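Local coordinates for lipoprotein (Actinomyces odontolyticus, PDB 3UP9) that probably binds L-methionine as a membrane-tethered solute receptor of the NlpA family, and holds selenomethionine in the cleft between its two lobes, at residues A[229-233]-A[234-238]. Numbering follows the deposited sequence.
Sequences KQYIE and KTWSD
Tyr231 O takes two hydrogen bonds from Thr235, one turn further along the last stretch of helix 226-235. Thr235 N lies 2.9 Å from Tyr231 O, and Thr235 OG1 comes closer to it, at 2.7 Å, from the opposite face of the carbonyl plane. Threonine suits this place because OG1, beside its own backbone N (chi1 -50°), can reach back to a carbonyl that the helix already uses. The regular bonds Lys234 N to Gln230 O and Trp236 N to Ile232 O flank this pair; the latter, 3.0 Å long, carries the helical pattern to Trp236, the first residue to leave helical backbone angles.

Thr235 OG1 also sits over the centre of the Tyr231 ring, 3.2 Å above its plane. With Tyr231 CG anti to the backbone N (Tyr231 chi1 175°), the flat ring can lie against this hydroxyl, stack with Tyr24 and bring Tyr231 CE2 to 3.8 Å from Trp236 CZ3. The two rings are set obliquely, their planes at 83°. Branched Ile232 fills in against the indole, Ile232 CG2 lying 3.9 Å from Trp236 CE3, while Thr235 CG2 lies over one indole face near the rim. Tryptophan offers a broad apolar surface and one N-H, NE1, which Gln179 accepts.

Replacing Tyr231 with an alanine would probably take away the ring that lies against Thr235 OG1 and leave Tyr24 and the indole rim without their aromatic neighbour. The C-terminal turn thus combines a doubly gripped carbonyl with a hydrophobic side turned toward helix 15-28, joining the helix end to the body of its lobe.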
loop_
_atom_site.group_PDB
_atom_site.type_symbol
_atom_site.label_atom_id
_atom_site.label_comp_id
_atom_site.label_asym_id
_atom_site.label_seq_id
_atom_site.Cartn_x
_atom_site.Cartn_y
_atom_site.Cartn_z
ATOM N N LYS A 229 8.294 15.724 -1.617
ATOM C CA LYS A 229 7.547 15.625 -2.884
ATOM C C LYS A 229 8.520 15.505 -4.082
ATOM O O LYS A 229 8.324 14.650 -4.968
ATOM C CB LYS A 229 6.632 16.836 -3.057
ATOM C CG LYS A 229 5.837 16.850 -4.322
ATOM C CD LYS A 229 4.674 17.842 -4.252
ATOM C CE LYS A 229 3.913 17.785 -5.563
ATOM N NZ LYS A 229 2.677 18.581 -5.535
ATOM N N GLN A 230 9.561 16.334 -4.065
ATOM C CA GLN A 230 10.569 16.365 -5.113
ATOM C C GLN A 230 11.348 15.065 -5.114
ATOM O O GLN A 230 11.557 14.493 -6.159
ATOM C CB GLN A 230 11.499 17.600 -4.974
ATOM C CG GLN A 230 10.733 18.851 -5.340
ATOM C CD GLN A 230 11.542 20.134 -5.321
ATOM O OE1 GLN A 230 12.511 20.306 -4.575
ATOM N NE2 GLN A 230 11.101 21.065 -6.130
ATOM N N TYR A 231 11.752 14.577 -3.958
ATOM C CA TYR A 231 12.332 13.236 -3.908
ATOM C C TYR A 231 11.406 12.179 -4.568
ATOM O O TYR A 231 11.870 11.380 -5.375
ATOM C CB TYR A 231 12.692 12.813 -2.471
ATOM C CG TYR A 231 13.173 11.376 -2.399
ATOM C CD1 TYR A 231 14.517 11.051 -2.678
ATOM C CD2 TYR A 231 12.286 10.323 -2.071
ATOM C CE1 TYR A 231 14.965 9.737 -2.646
ATOM C CE2 TYR A 231 12.726 8.996 -2.044
ATOM C CZ TYR A 231 14.075 8.731 -2.312
ATOM O OH TYR A 231 14.516 7.485 -2.332
ATOM N N ILE A 232 10.119 12.172 -4.247
ATOM C CA ILE A 232 9.200 11.166 -4.825
ATOM C C ILE A 232 9.115 11.340 -6.331
ATOM O O ILE A 232 9.179 10.370 -7.067
ATOM C CB ILE A 232 7.775 11.166 -4.212
ATOM C CG1 ILE A 232 7.840 10.807 -2.728
ATOM C CG2 ILE A 232 6.863 10.241 -4.947
ATOM C CD1 ILE A 232 6.519 10.993 -1.999
ATOM N N GLU A 233 9.010 12.574 -6.794
ATOM C CA GLU A 233 8.851 12.823 -8.237
ATOM C C GLU A 233 10.131 12.484 -9.005
ATOM O O GLU A 233 10.061 12.056 -10.126
ATOM C CB GLU A 233 8.453 14.274 -8.473
ATOM C CG GLU A 233 7.088 14.574 -7.895
ATOM C CD GLU A 233 6.639 16.013 -8.079
ATOM O OE1 GLU A 233 7.443 16.965 -7.972
ATOM O OE2 GLU A 233 5.432 16.187 -8.289
ATOM N N LYS A 234 11.291 12.673 -8.383
ATOM C CA LYS A 234 12.562 12.335 -9.012
ATOM C C LYS A 234 12.730 10.841 -9.025
ATOM O O LYS A 234 13.121 10.295 -10.018
ATOM C CB LYS A 234 13.761 13.002 -8.312
ATOM C CG LYS A 234 13.901 14.517 -8.544
ATOM C CD LYS A 234 15.257 15.078 -8.094
ATOM C CE LYS A 234 15.319 15.560 -6.634
ATOM N NZ LYS A 234 16.125 16.828 -6.586
ATOM N N THR A 235 12.405 10.170 -7.939
ATOM C CA THR A 235 12.712 8.743 -7.788
ATOM C C THR A 235 11.766 7.823 -8.605
ATOM O O THR A 235 12.199 6.845 -9.218
ATOM C CB THR A 235 12.762 8.400 -6.272
ATOM O OG1 THR A 235 13.614 9.364 -5.621
ATOM C CG2 THR A 235 13.266 6.980 -6.007
ATOM N N TRP A 236 10.489 8.169 -8.639
ATOM C CA TRP A 236 9.442 7.454 -9.383
ATOM C C TRP A 236 8.824 8.342 -10.398
ATOM O O TRP A 236 7.998 9.165 -10.053
ATOM C CB TRP A 236 8.353 6.978 -8.432
ATOM C CG TRP A 236 8.875 5.952 -7.468
ATOM C CD1 TRP A 236 9.030 4.583 -7.686
ATOM C CD2 TRP A 236 9.327 6.180 -6.070
ATOM N NE1 TRP A 236 9.564 3.993 -6.580
ATOM C CE2 TRP A 236 9.782 4.893 -5.586
ATOM C CE3 TRP A 236 9.429 7.315 -5.216
ATOM C CZ2 TRP A 236 10.300 4.735 -4.294
ATOM C CZ3 TRP A 236 9.980 7.149 -3.921
ATOM C CH2 TRP A 236 10.381 5.891 -3.469
ATOM N N SER A 237 9.215 8.221 -11.660
ATOM C CA SER A 237 8.504 8.912 -12.763
ATOM C C SER A 237 7.821 7.890 -13.650
ATOM O O SER A 237 7.451 8.219 -14.706
ATOM C CB SER A 237 9.488 9.713 -13.611
ATOM O OG SER A 237 10.684 8.982 -13.778
ATOM N N ASP A 238 7.682 6.649 -13.187
ATOM C CA ASP A 238 7.101 5.516 -13.930
ATOM C C ASP A 238 5.675 5.308 -13.524
ATOM O O ASP A 238 5.163 4.212 -13.700
ATOM C CB ASP A 238 7.855 4.219 -13.595
ATOM C CG ASP A 238 7.916 3.913 -12.039
ATOM O OD1 ASP A 238 7.092 4.421 -11.239
ATOM O OD2 ASP A 238 8.801 3.137 -11.607
#